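Long-range contacts in lambda phage protein with carbohydrate-binding module (Shewanella oneidensis, PDB 2A5Z), which is of unknown function, but binds magnesium and has a jelly-roll fold with a carbohydrate-binding module that may recognise carbohydrate: residues V122-P127 and T183-K188; N157-G162 and G174-L179; R196-L201 and L209-S214. All blocks are in the same frame, centred on the assembly; numbering follows the deposited sequence.

How the contacts relate
Contacts 1 and 3 lie in one six-stranded antiparallel sheet, where strands 184-191 and 197-203 are neighbours and Lys188 O probably accepts a bond from Thr200 N. Contact 1, centred about 10 Å from the middle of the chain, is the buried one, and aromatic and aliphatic groups dominate it. Contact 3, about 14 Å out, closes the edge of that sheet with a hairpin and is apolar on one face, polar on the other. Contact 2, about 17 Å out, belongs to the other large sheet, is only partly buried, with Thr176 and Ala178 exposed, and relies mainly on backbone bonds. Tyr210 joins contacts 2 and 3: its OH lies 2.6 Å from Ser175 O, a probable hydrogen bond.

Contact 1: V122-P127 and T183-K188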
loop_
_atom_site.group_PDB
_atom_site.type_symbol
_atom_site.label_atom_id
_atom_site.label_comp_id
_atom_site.label_asym_id
_atom_site.label_seq_id
_atom_site.Cartn_x
_atom_site.Cartn_y
_atom_site.Cartn_z
ATOM N N VAL C 122 -12.135 5.499 15.707
ATOM C CA VAL C 122 -12.725 6.023 14.471
ATOM C C VAL C 122 -13.149 7.486 14.643
ATOM O O VAL C 122 -13.883 7.825 15.578
ATOM C CB VAL C 122 -13.979 5.208 14.019
ATOM C CG1 VAL C 122 -14.560 5.793 12.725
ATOM C CG2 VAL C 122 -13.642 3.745 13.803
ATOM N N TYR C 123 -12.680 8.339 13.738
ATOM C CA TYR C 123 -13.088 9.730 13.687
ATOM C C TYR C 123 -14.084 9.853 12.548
ATOM O O TYR C 123 -13.740 9.591 11.382
ATOM C CB TYR C 123 -11.879 10.645 13.449
ATOM C CG TYR C 123 -10.858 10.615 14.572
ATOM C CD1 TYR C 123 -10.679 11.721 15.411
ATOM C CD2 TYR C 123 -10.080 9.482 14.802
ATOM C CE1 TYR C 123 -9.726 11.698 16.443
ATOM C CE2 TYR C 123 -9.136 9.442 15.836
ATOM C CZ TYR C 123 -8.974 10.551 16.655
ATOM O OH TYR C 123 -8.045 10.509 17.680
ATOM N N PHE C 124 -15.315 10.239 12.882
ATOM C CA PHE C 124 -16.417 10.198 11.923
ATOM C C PHE C 124 -17.369 11.370 12.071
ATOM O O PHE C 124 -17.498 11.948 13.158
ATOM C CB PHE C 124 -17.185 8.864 12.023
ATOM C CG PHE C 124 -17.944 8.675 13.316
ATOM C CD1 PHE C 124 -19.291 9.041 13.413
ATOM C CD2 PHE C 124 -17.326 8.115 14.428
ATOM C CE1 PHE C 124 -19.995 8.859 14.590
ATOM C CE2 PHE C 124 -18.028 7.942 15.624
ATOM C CZ PHE C 124 -19.368 8.308 15.696
ATOM N N LYS C 125 -18.039 11.708 10.970
ATOM C CA LYS C 125 -18.977 12.826 10.944
ATOM C C LYS C 125 -20.367 12.336 10.586
ATOM O O LYS C 125 -20.559 11.643 9.577
ATOM C CB LYS C 125 -18.527 13.897 9.936
ATOM C CG LYS C 125 -19.343 15.200 10.005
ATOM C CD LYS C 125 -18.852 16.255 9.025
ATOM C CE LYS C 125 -19.604 17.578 9.256
ATOM N NZ LYS C 125 -19.250 18.639 8.279
ATOM N N THR C 126 -21.343 12.710 11.407
ATOM C CA THR C 126 -22.735 12.418 11.097
ATOM C C THR C 126 -23.169 13.145 9.812
ATOM O O THR C 126 -22.641 14.216 9.497
ATOM C CB THR C 126 -23.664 12.751 12.273
ATOM O OG1 THR C 126 -23.407 14.082 12.737
ATOM C CG2 THR C 126 -23.436 11.758 13.405
ATOM N N PRO C 127 -24.105 12.541 9.048
ATOM C CA PRO C 127 -24.623 13.186 7.837
ATOM C C PRO C 127 -25.391 14.478 8.163
ATOM O O PRO C 127 -25.704 14.728 9.333
ATOM C CB PRO C 127 -25.566 12.124 7.249
ATOM C CG PRO C 127 -25.919 11.227 8.377
ATOM C CD PRO C 127 -24.732 11.224 9.288
ATOM N N THR C 183 -21.889 16.675 12.600
ATOM C CA THR C 183 -21.051 16.813 13.796
ATOM C C THR C 183 -19.968 15.750 13.802
ATOM O O THR C 183 -20.226 14.596 13.460
ATOM C CB THR C 183 -21.901 16.716 15.083
ATOM O OG1 THR C 183 -22.885 17.755 15.074
ATOM C CG2 THR C 183 -21.034 16.852 16.354
ATOM N N TRP C 184 -18.762 16.149 14.204
ATOM C CA TRP C 184 -17.629 15.235 14.324
ATOM C C TRP C 184 -17.599 14.560 15.682
ATOM O O TRP C 184 -17.732 15.226 16.712
ATOM C CB TRP C 184 -16.321 15.993 14.085
ATOM C CG TRP C 184 -16.103 16.281 12.650
ATOM C CD1 TRP C 184 -16.336 17.466 11.998
ATOM C CD2 TRP C 184 -15.622 15.364 11.660
ATOM N NE1 TRP C 184 -16.019 17.337 10.664
ATOM C CE2 TRP C 184 -15.583 16.057 10.429
ATOM C CE3 TRP C 184 -15.217 14.022 11.697
ATOM C CZ2 TRP C 184 -15.155 15.452 9.239
ATOM C CZ3 TRP C 184 -14.799 13.416 10.515
ATOM C CH2 TRP C 184 -14.767 14.135 9.301
ATOM N N TYR C 185 -17.417 13.239 15.666
ATOM C CA TYR C 185 -17.421 12.403 16.870
ATOM C C TYR C 185 -16.202 11.488 16.829
ATOM O O TYR C 185 -15.629 11.259 15.760
ATOM C CB TYR C 185 -18.693 11.537 16.934
ATOM C CG TYR C 185 -19.973 12.291 17.207
ATOM C CD1 TYR C 185 -20.284 12.728 18.495
ATOM C CD2 TYR C 185 -20.874 12.571 16.180
ATOM C CE1 TYR C 185 -21.458 13.438 18.755
ATOM C CE2 TYR C 185 -22.063 13.274 16.428
ATOM C CZ TYR C 185 -22.343 13.703 17.718
ATOM O OH TYR C 185 -23.504 14.387 17.979
ATOM N N ILE C 186 -15.808 10.968 17.987
ATOM C CA ILE C 186 -14.765 9.941 18.060
ATOM C C ILE C 186 -15.355 8.735 18.794
ATOM O O ILE C 186 -16.102 8.899 19.759
ATOM C CB ILE C 186 -13.481 10.462 18.788
ATOM C CG1 ILE C 186 -13.061 11.836 18.247
ATOM C CG2 ILE C 186 -12.317 9.441 18.686
ATOM C CD1 ILE C 186 -12.050 12.581 19.110
ATOM N N CYS C 187 -15.073 7.530 18.304
ATOM C CA CYS C 187 -15.457 6.317 19.012
ATOM C C CYS C 187 -14.259 5.389 19.177
ATOM O O CYS C 187 -13.528 5.114 18.214
ATOM C CB CYS C 187 -16.605 5.580 18.308
ATOM S SG CYS C 187 -17.007 3.960 19.048
ATOM N N LYS C 188 -14.063 4.927 20.407
ATOM C CA LYS C 188 -13.109 3.872 20.694
ATOM C C LYS C 188 -13.843 2.578 21.057
ATOM O O LYS C 188 -14.738 2.565 21.907
ATOM C CB LYS C 188 -12.145 4.301 21.801
ATOM C CG LYS C 188 -11.075 3.267 22.146
ATOM C CD LYS C 188 -9.843 3.923 22.758
ATOM C CE LYS C 188 -10.152 4.671 24.039
ATOM N NZ LYS C 188 -8.900 4.906 24.797
#
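Val122-Lys125 and Trp184-Lys188 run antiparallel, their axes 4.7 Å apart at closest approach, with Val122-Cys187 and Phe124-Tyr185 as hydrogen-bonded pairs and Tyr123-Ile186 and Lys125-Trp184 as non-hydrogen-bonded ones. The first two pairs carry a full complement of reciprocal backbone bonds. On the face bearing Lys125 and Trp184, the lysine chain is laid over the indole: Lys125 CB sits 3.5 Å from the centroid of the six-membered ring, almost on its normal, and CD reaches Trp184 NE1 at 3.4 Å. Lys125 CG stands anti to the backbone N (chi1 -171°), and the extended chain beyond it crosses the indole obliquely. Both polar ends then converge on Glu84, Lys125 NZ in a salt bridge with OE2 and Trp184 NE1 in a hydrogen bond to OE1. Further along this face Ile186 CG2 is centred over the Tyr123 ring, while Ile186 CD1 meets Tyr123 CE1 at 3.6 Å; the phenol OH bonds to Ala260 O of the second subunit.

These strands are central members of the six-stranded antiparallel sheet of the jelly roll, and strand 245-254, on the other side of 119-125, contributes Asp247, a magnesium ligand whose side chain touches that of Trp184. On the opposite face Phe124 takes Tyr185 CB over its ring, offset toward the rim, with CZ 3.5 Å from that CB; Cys187 CB approaches the ring edge. The two aromatic rings themselves are inclined by 31°, neither stacked nor edge-to-face. Just past the end of 122-125 and before the start of 184-188, Thr126 grips Thr183 twice: its N donates to Thr183 O at 3.0 Å, and its OG1, also hydrogen-bonded to Ser180 O, accepts from Thr183 N at 3.0 Å. Thr126 CG2 rests 3.6 Å from Tyr185 CE2.

Contact 2: N157-G162 and G174-L179; sequences NGNAFG and GSTYAL
The open end of the hairpin formed by strands 159-166 and 169-178 is joined here, Gly158-Gly162 running antiparallel to Gly174-Leu179. Ala160 and Tyr177 form a hydrogen-bonded pair with reciprocal bonds, Ala160 N to Tyr177 O at 2.8 Å and Tyr177 N to Ala160 O at 2.7 Å. Beyond them, Leu179 N donates to Gly158 O in a nearly straight bond (172° at the hydrogen), and one water donates to both Gly158 O and Leu179 O. Toward the turn Gly174 N reaches Gly162 O at 2.7 Å.

The hairpin belongs to the large second sheet, where strand 159-166 also pairs with 153-156. Few side chains meet across the hairpin. Ala160 CB lies 4.0 Å from Leu179 CD2, and Leu179 also packs on Ile155 and Leu201. Phe161 CG stands between the backbone N and the carbonyl carbon (chi1 54°), and the side chain lies beside that of Thr176, pointing the same way; Thr176 CG2 is 4.0 Å from Phe161 CB, which also comes within 3.5 Å of Ser175 O. On the face of Asn159 and Ala178, Asn159 OD1 approaches Ala178 CB at 3.9 Å.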
loop_
_atom_site.group_PDB
_atom_site.type_symbol
_atom_site.label_atom_id
_atom_site.label_comp_id
_atom_site.label_asym_id
_atom_site.label_seq_id
_atom_site.Cartn_x
_atom_site.Cartn_y
_atom_site.Cartn_z
ATOM N N ASN C 157 -30.301 5.719 12.532
ATOM C CA ASN C 157 -30.889 7.034 12.414
ATOM C C ASN C 157 -30.028 8.002 13.259
ATOM O O ASN C 157 -28.802 8.002 13.139
ATOM C CB ASN C 157 -32.358 6.962 12.866
ATOM C CG ASN C 157 -33.232 8.022 12.224
ATOM O OD1 ASN C 157 -32.742 8.973 11.611
ATOM N ND2 ASN C 157 -34.544 7.867 12.383
ATOM N N GLY C 158 -30.640 8.794 14.131
ATOM C CA GLY C 158 -29.875 9.743 14.932
ATOM C C GLY C 158 -29.470 9.243 16.308
ATOM O O GLY C 158 -29.041 10.033 17.151
ATOM N N ASN C 159 -29.612 7.935 16.535
ATOM C CA ASN C 159 -29.391 7.338 17.854
ATOM C C ASN C 159 -28.184 6.412 17.903
ATOM O O ASN C 159 -28.090 5.484 17.110
ATOM C CB ASN C 159 -30.641 6.564 18.301
ATOM C CG ASN C 159 -31.839 7.466 18.521
ATOM O OD1 ASN C 159 -31.722 8.520 19.140
ATOM N ND2 ASN C 159 -32.999 7.051 18.019
ATOM N N ALA C 160 -27.277 6.676 18.841
ATOM C CA ALA C 160 -26.132 5.801 19.097
ATOM C C ALA C 160 -26.371 4.981 20.361
ATOM O O ALA C 160 -26.953 5.475 21.334
ATOM C CB ALA C 160 -24.853 6.616 19.236
ATOM N N PHE C 161 -25.909 3.734 20.343
ATOM C CA PHE C 161 -26.037 2.851 21.490
ATOM C C PHE C 161 -25.090 1.686 21.338
ATOM O O PHE C 161 -24.799 1.254 20.217
ATOM C CB PHE C 161 -27.478 2.334 21.652
ATOM C CG PHE C 161 -28.048 1.673 20.415
ATOM C CD1 PHE C 161 -28.005 0.292 20.264
ATOM C CD2 PHE C 161 -28.654 2.429 19.423
ATOM C CE1 PHE C 161 -28.538 -0.324 19.123
ATOM C CE2 PHE C 161 -29.195 1.823 18.278
ATOM C CZ PHE C 161 -29.133 0.444 18.132
ATOM N N GLY C 162 -24.609 1.187 22.470
ATOM C CA GLY C 162 -23.862 -0.055 22.505
ATOM C C GLY C 162 -24.857 -1.193 22.390
ATOM O O GLY C 162 -25.986 -1.098 22.881
ATOM N N GLY C 174 -27.730 -1.269 24.989
ATOM C CA GLY C 174 -27.545 -0.211 25.983
ATOM C C GLY C 174 -28.518 0.935 25.793
ATOM O O GLY C 174 -29.348 0.915 24.873
ATOM N N SER C 175 -28.426 1.929 26.672
ATOM C CA SER C 175 -29.225 3.147 26.545
ATOM C C SER C 175 -28.739 3.928 25.328
ATOM O O SER C 175 -27.603 3.749 24.878
ATOM C CB SER C 175 -29.125 4.007 27.813
ATOM O OG SER C 175 -27.801 4.466 28.002
ATOM N N THR C 176 -29.590 4.783 24.780
ATOM C CA THR C 176 -29.206 5.496 23.570
ATOM C C THR C 176 -28.694 6.893 23.879
ATOM O O THR C 176 -29.121 7.529 24.841
ATOM C CB THR C 176 -30.345 5.559 22.527
ATOM O OG1 THR C 176 -31.346 6.481 22.967
ATOM C CG2 THR C 176 -30.965 4.181 22.302
ATOM N N TYR C 177 -27.755 7.348 23.061
ATOM C CA TYR C 177 -27.309 8.721 23.079
ATOM C C TYR C 177 -27.755 9.340 21.752
ATOM O O TYR C 177 -27.405 8.835 20.687
ATOM C CB TYR C 177 -25.784 8.796 23.261
ATOM C CG TYR C 177 -25.258 10.211 23.278
ATOM C CD1 TYR C 177 -25.150 10.924 24.471
ATOM C CD2 TYR C 177 -24.897 10.851 22.092
ATOM C CE1 TYR C 177 -24.684 12.233 24.484
ATOM C CE2 TYR C 177 -24.438 12.156 22.091
ATOM C CZ TYR C 177 -24.330 12.841 23.288
ATOM O OH TYR C 177 -23.877 14.141 23.266
ATOM N N ALA C 178 -28.542 10.416 21.810
ATOM C CA ALA C 178 -29.015 11.076 20.585
ATOM C C ALA C 178 -27.965 12.036 20.009
ATOM O O ALA C 178 -27.470 12.932 20.695
ATOM C CB ALA C 178 -30.357 11.774 20.815
ATOM N N LEU C 179 -27.618 11.819 18.744
ATOM C CA LEU C 179 -26.558 12.571 18.082
ATOM C C LEU C 179 -27.096 13.798 17.363
ATOM O O LEU C 179 -28.306 13.944 17.196
ATOM C CB LEU C 179 -25.825 11.675 17.076
ATOM C CG LEU C 179 -25.272 10.332 17.552
ATOM C CD1 LEU C 179 -24.940 9.480 16.343
ATOM C CD2 LEU C 179 -24.050 10.502 18.468
HETATM O O HOH W 1 -30.851 12.767 17.159
#

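Contact 3: R196-L201 and L209-S214; sequences RFKVTL and LYSYTS
The Phe197 ring carries Ser214 CB over one face, 3.5 Å above its plane and displaced toward the rim, while its CE1 approaches the edge of the Tyr212 ring near that ring's plane. The Arg196 guanidinium has Ser214 O at its edge and in its plane: NH1 donates to that oxygen at 2.8 Å, and the chain, bent at chi3, leaves NE to a salt bridge with Asp194. Ser214 is bound three more times, since its N donates to Phe197 O at 2.8 Å, its OG accepts from Phe197 N at 3.0 Å, and OG also bonds to Ala216 O.

Further along, Val199 CG2 packs 3.9 Å from Tyr212 CB, and Leu201 CB meets Tyr210 CB; the tyrosine hydroxyls reach across to the second large sheet, Tyr212 OH to Glu172 and Tyr210 OH to Gly162 N as well as Ser175 O. The other face is more polar: the extended Lys198 chain crosses Thr213, with CD 3.5 Å from Thr213 OG1. Near the turn Leu201 O accepts from both Leu209 N, at 2.8 Å, and Tyr210 N, at 3.2 Å. Two residues opposite one make a classic beta bulge, here set in an antiparallel hairpin (N-to-C directions of 197-201 and 209-213 at 175°) whose strand 208-213 is an outermost strand, within this chain, of the six-stranded jelly-roll sheet.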
loop_
_atom_site.group_PDB
_atom_site.type_symbol
_atom_site.label_atom_id
_atom_site.label_comp_id
_atom_site.label_asym_id
_atom_site.label_seq_id
_atom_site.Cartn_x
_atom_site.Cartn_y
_atom_site.Cartn_z
ATOM N N ARG C 196 -15.631 -9.811 25.641
ATOM C CA ARG C 196 -16.602 -8.746 25.795
ATOM C C ARG C 196 -15.978 -7.498 25.191
ATOM O O ARG C 196 -14.819 -7.526 24.773
ATOM C CB ARG C 196 -16.941 -8.520 27.267
ATOM C CG ARG C 196 -17.654 -9.687 27.940
ATOM C CD ARG C 196 -18.151 -9.315 29.342
ATOM N NE ARG C 196 -17.074 -8.903 30.238
ATOM C CZ ARG C 196 -17.021 -7.742 30.889
ATOM N NH1 ARG C 196 -17.996 -6.843 30.778
ATOM N NH2 ARG C 196 -15.992 -7.487 31.678
ATOM N N PHE C 197 -16.739 -6.412 25.132
ATOM C CA PHE C 197 -16.237 -5.158 24.578
ATOM C C PHE C 197 -16.719 -3.946 25.364
ATOM O O PHE C 197 -17.746 -3.991 26.054
ATOM C CB PHE C 197 -16.625 -5.018 23.103
ATOM C CG PHE C 197 -18.104 -4.814 22.873
ATOM C CD1 PHE C 197 -18.666 -3.542 22.931
ATOM C CD2 PHE C 197 -18.937 -5.896 22.601
ATOM C CE1 PHE C 197 -20.024 -3.352 22.726
ATOM C CE2 PHE C 197 -20.295 -5.704 22.384
ATOM C CZ PHE C 197 -20.838 -4.431 22.451
ATOM N N LYS C 198 -15.960 -2.866 25.248
ATOM C CA LYS C 198 -16.380 -1.566 25.729
ATOM C C LYS C 198 -16.301 -0.592 24.568
ATOM O O LYS C 198 -15.304 -0.577 23.836
ATOM C CB LYS C 198 -15.490 -1.107 26.889
ATOM C CG LYS C 198 -15.836 0.274 27.444
ATOM C CD LYS C 198 -15.137 0.537 28.764
ATOM C CE LYS C 198 -15.756 1.755 29.442
ATOM N NZ LYS C 198 -15.444 1.824 30.899
ATOM N N VAL C 199 -17.364 0.187 24.370
ATOM C CA VAL C 199 -17.342 1.288 23.400
ATOM C C VAL C 199 -17.507 2.623 24.106
ATOM O O VAL C 199 -18.285 2.743 25.059
ATOM C CB VAL C 199 -18.415 1.174 22.267
ATOM C CG1 VAL C 199 -18.006 0.124 21.241
ATOM C CG2 VAL C 199 -19.800 0.888 22.833
ATOM N N THR C 200 -16.765 3.617 23.636
ATOM C CA THR C 200 -16.864 4.963 24.182
ATOM C C THR C 200 -16.986 5.957 23.049
ATOM O O THR C 200 -16.182 5.938 22.110
ATOM C CB THR C 200 -15.651 5.307 25.066
ATOM O OG1 THR C 200 -15.514 4.306 26.076
ATOM C CG2 THR C 200 -15.830 6.666 25.736
ATOM N N LEU C 201 -18.006 6.803 23.136
ATOM C CA LEU C 201 -18.202 7.904 22.201
ATOM C C LEU C 201 -17.739 9.224 22.830
ATOM O O LEU C 201 -18.040 9.512 23.992
ATOM C CB LEU C 201 -19.675 7.988 21.795
ATOM C CG LEU C 201 -20.138 9.079 20.839
ATOM C CD1 LEU C 201 -19.764 8.759 19.380
ATOM C CD2 LEU C 201 -21.644 9.272 21.002
ATOM N N LEU C 209 -18.772 11.340 26.032
ATOM C CA LEU C 209 -20.201 11.611 25.878
ATOM C C LEU C 209 -21.049 10.408 26.279
ATOM O O LEU C 209 -22.157 10.562 26.798
ATOM C CB LEU C 209 -20.513 11.986 24.419
ATOM C CG LEU C 209 -19.993 13.320 23.868
ATOM C CD1 LEU C 209 -20.401 13.482 22.390
ATOM C CD2 LEU C 209 -20.489 14.492 24.708
ATOM N N TYR C 210 -20.525 9.210 26.018
ATOM C CA TYR C 210 -21.278 7.984 26.216
ATOM C C TYR C 210 -20.295 6.824 26.301
ATOM O O TYR C 210 -19.281 6.831 25.608
ATOM C CB TYR C 210 -22.218 7.781 25.019
ATOM C CG TYR C 210 -22.992 6.482 25.014
ATOM C CD1 TYR C 210 -24.220 6.381 25.666
ATOM C CD2 TYR C 210 -22.500 5.352 24.342
ATOM C CE1 TYR C 210 -24.944 5.186 25.658
ATOM C CE2 TYR C 210 -23.218 4.152 24.321
ATOM C CZ TYR C 210 -24.439 4.078 24.985
ATOM O OH TYR C 210 -25.157 2.905 24.973
ATOM N N SER C 211 -20.592 5.832 27.137
ATOM C CA SER C 211 -19.883 4.549 27.068
ATOM C C SER C 211 -20.796 3.371 27.401
ATOM O O SER C 211 -21.771 3.508 28.145
ATOM C CB SER C 211 -18.628 4.533 27.950
ATOM O OG SER C 211 -18.963 4.262 29.298
ATOM N N TYR C 212 -20.467 2.216 26.833
ATOM C CA TYR C 212 -21.187 0.974 27.096
ATOM C C TYR C 212 -20.186 -0.168 27.193
ATOM O O TYR C 212 -19.308 -0.281 26.346
ATOM C CB TYR C 212 -22.186 0.692 25.970
ATOM C CG TYR C 212 -22.967 -0.588 26.143
ATOM C CD1 TYR C 212 -24.096 -0.623 26.953
ATOM C CD2 TYR C 212 -22.582 -1.765 25.490
ATOM C CE1 TYR C 212 -24.823 -1.794 27.126
ATOM C CE2 TYR C 212 -23.313 -2.948 25.651
ATOM C CZ TYR C 212 -24.434 -2.943 26.478
ATOM O OH TYR C 212 -25.181 -4.085 26.663
ATOM N N THR C 213 -20.317 -0.991 28.236
ATOM C CA THR C 213 -19.559 -2.236 28.372
ATOM C C THR C 213 -20.519 -3.420 28.261
ATOM O O THR C 213 -21.507 -3.503 28.996
ATOM C CB THR C 213 -18.797 -2.309 29.726
ATOM O OG1 THR C 213 -17.986 -1.144 29.879
ATOM C CG2 THR C 213 -17.884 -3.534 29.778
ATOM N N SER C 214 -20.230 -4.336 27.342
ATOM C CA SER C 214 -21.107 -5.483 27.114
ATOM C C SER C 214 -21.156 -6.467 28.298
ATOM O O SER C 214 -20.219 -6.552 29.096
ATOM C CB SER C 214 -20.732 -6.199 25.810
ATOM O OG SER C 214 -19.579 -7.007 25.966
#